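Local coordinates for PTS system, nitrogen regulatory IIA protein (Neisseria meningitidis, PDB 2A0J) that probably takes part in nitrogen regulation as a phosphotransferase-system IIA protein, consistent with phosphate transfer through a phosphohistidine, at residues 80-85 against 97-102. Residues are numbered along the deposited sequence; the frame is centred on the assembly and turned at random.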
ATOM      1  N   PHE A  80      -3.383   2.464   3.324  1.00 14.89           N
ATOM      2  CA  PHE A  80      -4.196   2.223   2.146  1.00 19.92           C
ATOM      3  C   PHE A  80      -4.596   3.560   1.541  1.00 18.05           C
ATOM      4  O   PHE A  80      -5.006   4.470   2.264  1.00 12.54           O
ATOM      5  CB  PHE A  80      -5.448   1.421   2.505  1.00 18.68           C
ATOM      6  CG  PHE A  80      -6.245   1.001   1.310  1.00 23.16           C
ATOM      7  CD1 PHE A  80      -5.811  -0.051   0.507  1.00 22.78           C
ATOM      8  CD2 PHE A  80      -7.399   1.692   0.948  1.00 19.65           C
ATOM      9  CE1 PHE A  80      -6.511  -0.410  -0.645  1.00 19.38           C
ATOM     10  CE2 PHE A  80      -8.108   1.341  -0.204  1.00 18.50           C
ATOM     11  CZ  PHE A  80      -7.660   0.286  -1.004  1.00  8.35           C
ATOM     12  N   ILE A  81      -4.474   3.672   0.220  1.00 21.06           N
ATOM     13  CA  ILE A  81      -4.823   4.903  -0.485  1.00 22.50           C
ATOM     14  C   ILE A  81      -5.761   4.710  -1.671  1.00 23.75           C
ATOM     15  O   ILE A  81      -5.538   3.845  -2.517  1.00 21.68           O
ATOM     16  CB  ILE A  81      -3.580   5.620  -1.034  1.00 22.00           C
ATOM     17  CG1 ILE A  81      -2.630   5.981   0.105  1.00 16.47           C
ATOM     18  CG2 ILE A  81      -4.010   6.862  -1.809  1.00  9.66           C
ATOM     19  CD1 ILE A  81      -1.396   6.755  -0.353  1.00  9.65           C
ATOM     20  N   ARG A  82      -6.803   5.537  -1.719  1.00 26.07           N
ATOM     21  CA  ARG A  82      -7.785   5.529  -2.804  1.00 24.25           C
ATOM     22  C   ARG A  82      -7.616   6.889  -3.479  1.00 21.97           C
ATOM     23  O   ARG A  82      -7.885   7.931  -2.875  1.00 15.17           O
ATOM     24  CB  ARG A  82      -9.209   5.398  -2.255  1.00 16.33           C
ATOM     25  CG  ARG A  82     -10.063   4.330  -2.934  1.00 21.75           C
ATOM     26  CD  ARG A  82     -11.236   4.925  -3.684  1.00 13.76           C
ATOM     27  NE  ARG A  82     -12.068   5.763  -2.820  1.00 33.10           N
ATOM     28  CZ  ARG A  82     -13.056   5.320  -2.052  1.00 10.29           C
ATOM     29  NH1 ARG A  82     -13.364   4.035  -2.024  1.00 34.91           N
ATOM     30  NH2 ARG A  82     -13.738   6.170  -1.310  1.00 21.40           N
ATOM     31  N   THR A  83      -7.147   6.871  -4.724  1.00 13.32           N
ATOM     32  CA  THR A  83      -6.907   8.095  -5.476  1.00  5.13           C
ATOM     33  C   THR A  83      -8.182   8.689  -6.083  1.00 10.95           C
ATOM     34  O   THR A  83      -9.107   7.966  -6.443  1.00 13.34           O
ATOM     35  CB  THR A  83      -5.861   7.839  -6.598  1.00 16.62           C
ATOM     36  OG1 THR A  83      -6.300   6.758  -7.434  1.00 25.52           O
ATOM     37  CG2 THR A  83      -4.497   7.472  -5.985  1.00  9.92           C
ATOM     38  N   ARG A  84      -8.234  10.014  -6.174  1.00 19.09           N
ATOM     39  CA  ARG A  84      -9.394  10.683  -6.752  1.00 26.41           C
ATOM     40  C   ARG A  84      -9.435  10.350  -8.239  1.00 30.17           C
ATOM     41  O   ARG A  84     -10.504  10.175  -8.825  1.00 25.13           O
ATOM     42  CB  ARG A  84      -9.288  12.196  -6.566  1.00 23.09           C
ATOM     43  CG  ARG A  84     -10.521  12.952  -7.032  1.00 33.47           C
ATOM     44  CD  ARG A  84     -10.388  14.443  -6.763  1.00 31.98           C
ATOM     45  NE  ARG A  84     -10.019  14.697  -5.376  1.00 39.62           N
ATOM     46  CZ  ARG A  84      -9.849  15.906  -4.855  1.00 48.42           C
ATOM     47  NH1 ARG A  84     -10.018  16.982  -5.611  1.00 64.81           N
ATOM     48  NH2 ARG A  84      -9.507  16.036  -3.581  1.00 40.99           N
ATOM     49  N   GLU A  85      -8.248  10.260  -8.833  1.00 29.47           N
ATOM     50  CA  GLU A  85      -8.090   9.941 -10.246  1.00 29.32           C
ATOM     51  C   GLU A  85      -7.040   8.837 -10.374  1.00 18.03           C
ATOM     52  O   GLU A  85      -6.140   8.737  -9.550  1.00 11.30           O
ATOM     53  CB  GLU A  85      -7.625  11.180 -11.016  1.00 27.53           C
ATOM     54  CG  GLU A  85      -8.557  11.646 -12.123  1.00 33.45           C
ATOM     55  CD  GLU A  85      -9.843  12.251 -11.602  1.00 42.84           C
ATOM     56  OE1 GLU A  85     -10.664  11.512 -11.025  1.00 43.93           O
ATOM     57  OE2 GLU A  85     -10.032  13.475 -11.768  1.00 58.08           O
ATOM     58  N   VAL A  97      -3.557   2.985 -11.741  1.00 18.64           N
ATOM     59  CA  VAL A  97      -4.072   2.443 -10.478  1.00 19.56           C
ATOM     60  C   VAL A  97      -4.781   3.443  -9.563  1.00 18.30           C
ATOM     61  O   VAL A  97      -4.406   4.620  -9.488  1.00 16.64           O
ATOM     62  CB  VAL A  97      -2.936   1.775  -9.663  1.00 15.26           C
ATOM     63  CG1 VAL A  97      -2.109   0.875 -10.568  1.00  5.43           C
ATOM     64  CG2 VAL A  97      -2.076   2.835  -9.008  1.00 12.52           C
ATOM     65  N   SER A  98      -5.796   2.962  -8.848  1.00  9.97           N
ATOM     66  CA  SER A  98      -6.557   3.816  -7.934  1.00 10.76           C
ATOM     67  C   SER A  98      -6.589   3.254  -6.517  1.00 13.61           C
ATOM     68  O   SER A  98      -7.022   3.924  -5.578  1.00 16.31           O
ATOM     69  CB  SER A  98      -7.993   4.002  -8.442  1.00  3.72           C
ATOM     70  OG  SER A  98      -8.033   4.824  -9.600  1.00 10.96           O
ATOM     71  N   LEU A  99      -6.136   2.015  -6.370  1.00 15.74           N
ATOM     72  CA  LEU A  99      -6.110   1.369  -5.066  1.00 13.73           C
ATOM     73  C   LEU A  99      -4.680   0.978  -4.699  1.00 12.00           C
ATOM     74  O   LEU A  99      -4.096   0.081  -5.303  1.00 15.88           O
ATOM     75  CB  LEU A  99      -7.030   0.150  -5.079  1.00  5.22           C
ATOM     76  CG  LEU A  99      -8.482   0.515  -5.411  1.00 14.78           C
ATOM     77  CD1 LEU A  99      -9.393  -0.685  -5.194  1.00 28.01           C
ATOM     78  CD2 LEU A  99      -8.928   1.677  -4.540  1.00  3.60           C
ATOM     79  N   ILE A 100      -4.123   1.661  -3.704  1.00 14.15           N
ATOM     80  CA  ILE A 100      -2.748   1.402  -3.287  1.00 22.79           C
ATOM     81  C   ILE A 100      -2.579   0.961  -1.825  1.00 22.40           C
ATOM     82  O   ILE A 100      -2.964   1.676  -0.899  1.00 20.55           O
ATOM     83  CB  ILE A 100      -1.842   2.667  -3.519  1.00 21.21           C
ATOM     84  CG1 ILE A 100      -2.002   3.195  -4.951  1.00 13.56           C
ATOM     85  CG2 ILE A 100      -0.373   2.319  -3.276  1.00  5.20           C
ATOM     86  CD1 ILE A 100      -3.230   4.054  -5.172  1.00 11.32           C
ATOM     87  N   PHE A 101      -2.001  -0.223  -1.626  1.00 17.66           N
ATOM     88  CA  PHE A 101      -1.735  -0.721  -0.280  1.00 16.14           C
ATOM     89  C   PHE A 101      -0.207  -0.749  -0.080  1.00 14.17           C
ATOM     90  O   PHE A 101       0.504  -1.463  -0.788  1.00  5.93           O
ATOM     91  CB  PHE A 101      -2.331  -2.126  -0.085  1.00 12.20           C
ATOM     92  CG  PHE A 101      -2.328  -2.590   1.350  1.00 13.55           C
ATOM     93  CD1 PHE A 101      -1.130  -2.898   1.998  1.00 32.39           C
ATOM     94  CD2 PHE A 101      -3.515  -2.664   2.072  1.00 12.15           C
ATOM     95  CE1 PHE A 101      -1.114  -3.268   3.347  1.00 23.97           C
ATOM     96  CE2 PHE A 101      -3.513  -3.034   3.425  1.00 17.07           C
ATOM     97  CZ  PHE A 101      -2.310  -3.335   4.061  1.00 22.12           C
ATOM     98  N   ILE A 102       0.294   0.042   0.870  1.00 15.07           N
ATOM     99  CA  ILE A 102       1.733   0.099   1.135  1.00 14.35           C
ATOM    100  C   ILE A 102       2.080  -0.681   2.387  1.00  9.81           C
ATOM    101  O   ILE A 102       1.366  -0.614   3.380  1.00 16.24           O
ATOM    102  CB  ILE A 102       2.241   1.545   1.344  1.00 15.09           C
ATOM    103  CG1 ILE A 102       1.696   2.472   0.256  1.00 15.54           C
ATOM    104  CG2 ILE A 102       3.762   1.559   1.334  1.00 19.08           C
ATOM    105  CD1 ILE A 102       0.267   2.955   0.509  1.00 16.89           C
TER
HETATM  106  O   HOH W   1      -9.361   6.958  -9.009  1.00 15.78           O
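Ile81 and Ile100 form a hydrogen-bonded antiparallel pair joining the two central strands of the mixed sheet, 77-83 and 97-106. Ile81 N donates to Ile100 O (2.7 Å), and Ile100 N returns a nearly straight bond to Ile81 O (2.9 Å, 172° at the hydrogen). Thr83 N to Ser98 O (3.1 Å) continues the register to the corner at Ser98.

On one face, Phe80, with CG anti to its backbone N (chi1 -173°), presents CD1 at its ring edge to Phe101 CD2 (3.8 Å), their side chains crossing at about a right angle. Its CZ meets Leu99 CD2, which also touches CG of Arg82 alongside. Helices 127-135 and 139-146 cover this face, where the Arg82 guanidinium bonds to the carbonyls of Leu15, Leu133 and Val136. On the other, Thr83 CG2 meets Ile100 CD1 (3.7 Å), and Leu25 of helix 22-33 packs on Ile81 and Ile100.

At the polar end, Thr83 OG1 donates to Glu85 O from above the carbonyl plane, while a water donates to Thr83 O and lies 2.6 Å from Ser98 OG. Backbone bonds thus fix the register and apolar faces tie the pair to both helix layers, hydroxyls and water taking over where both chains turn.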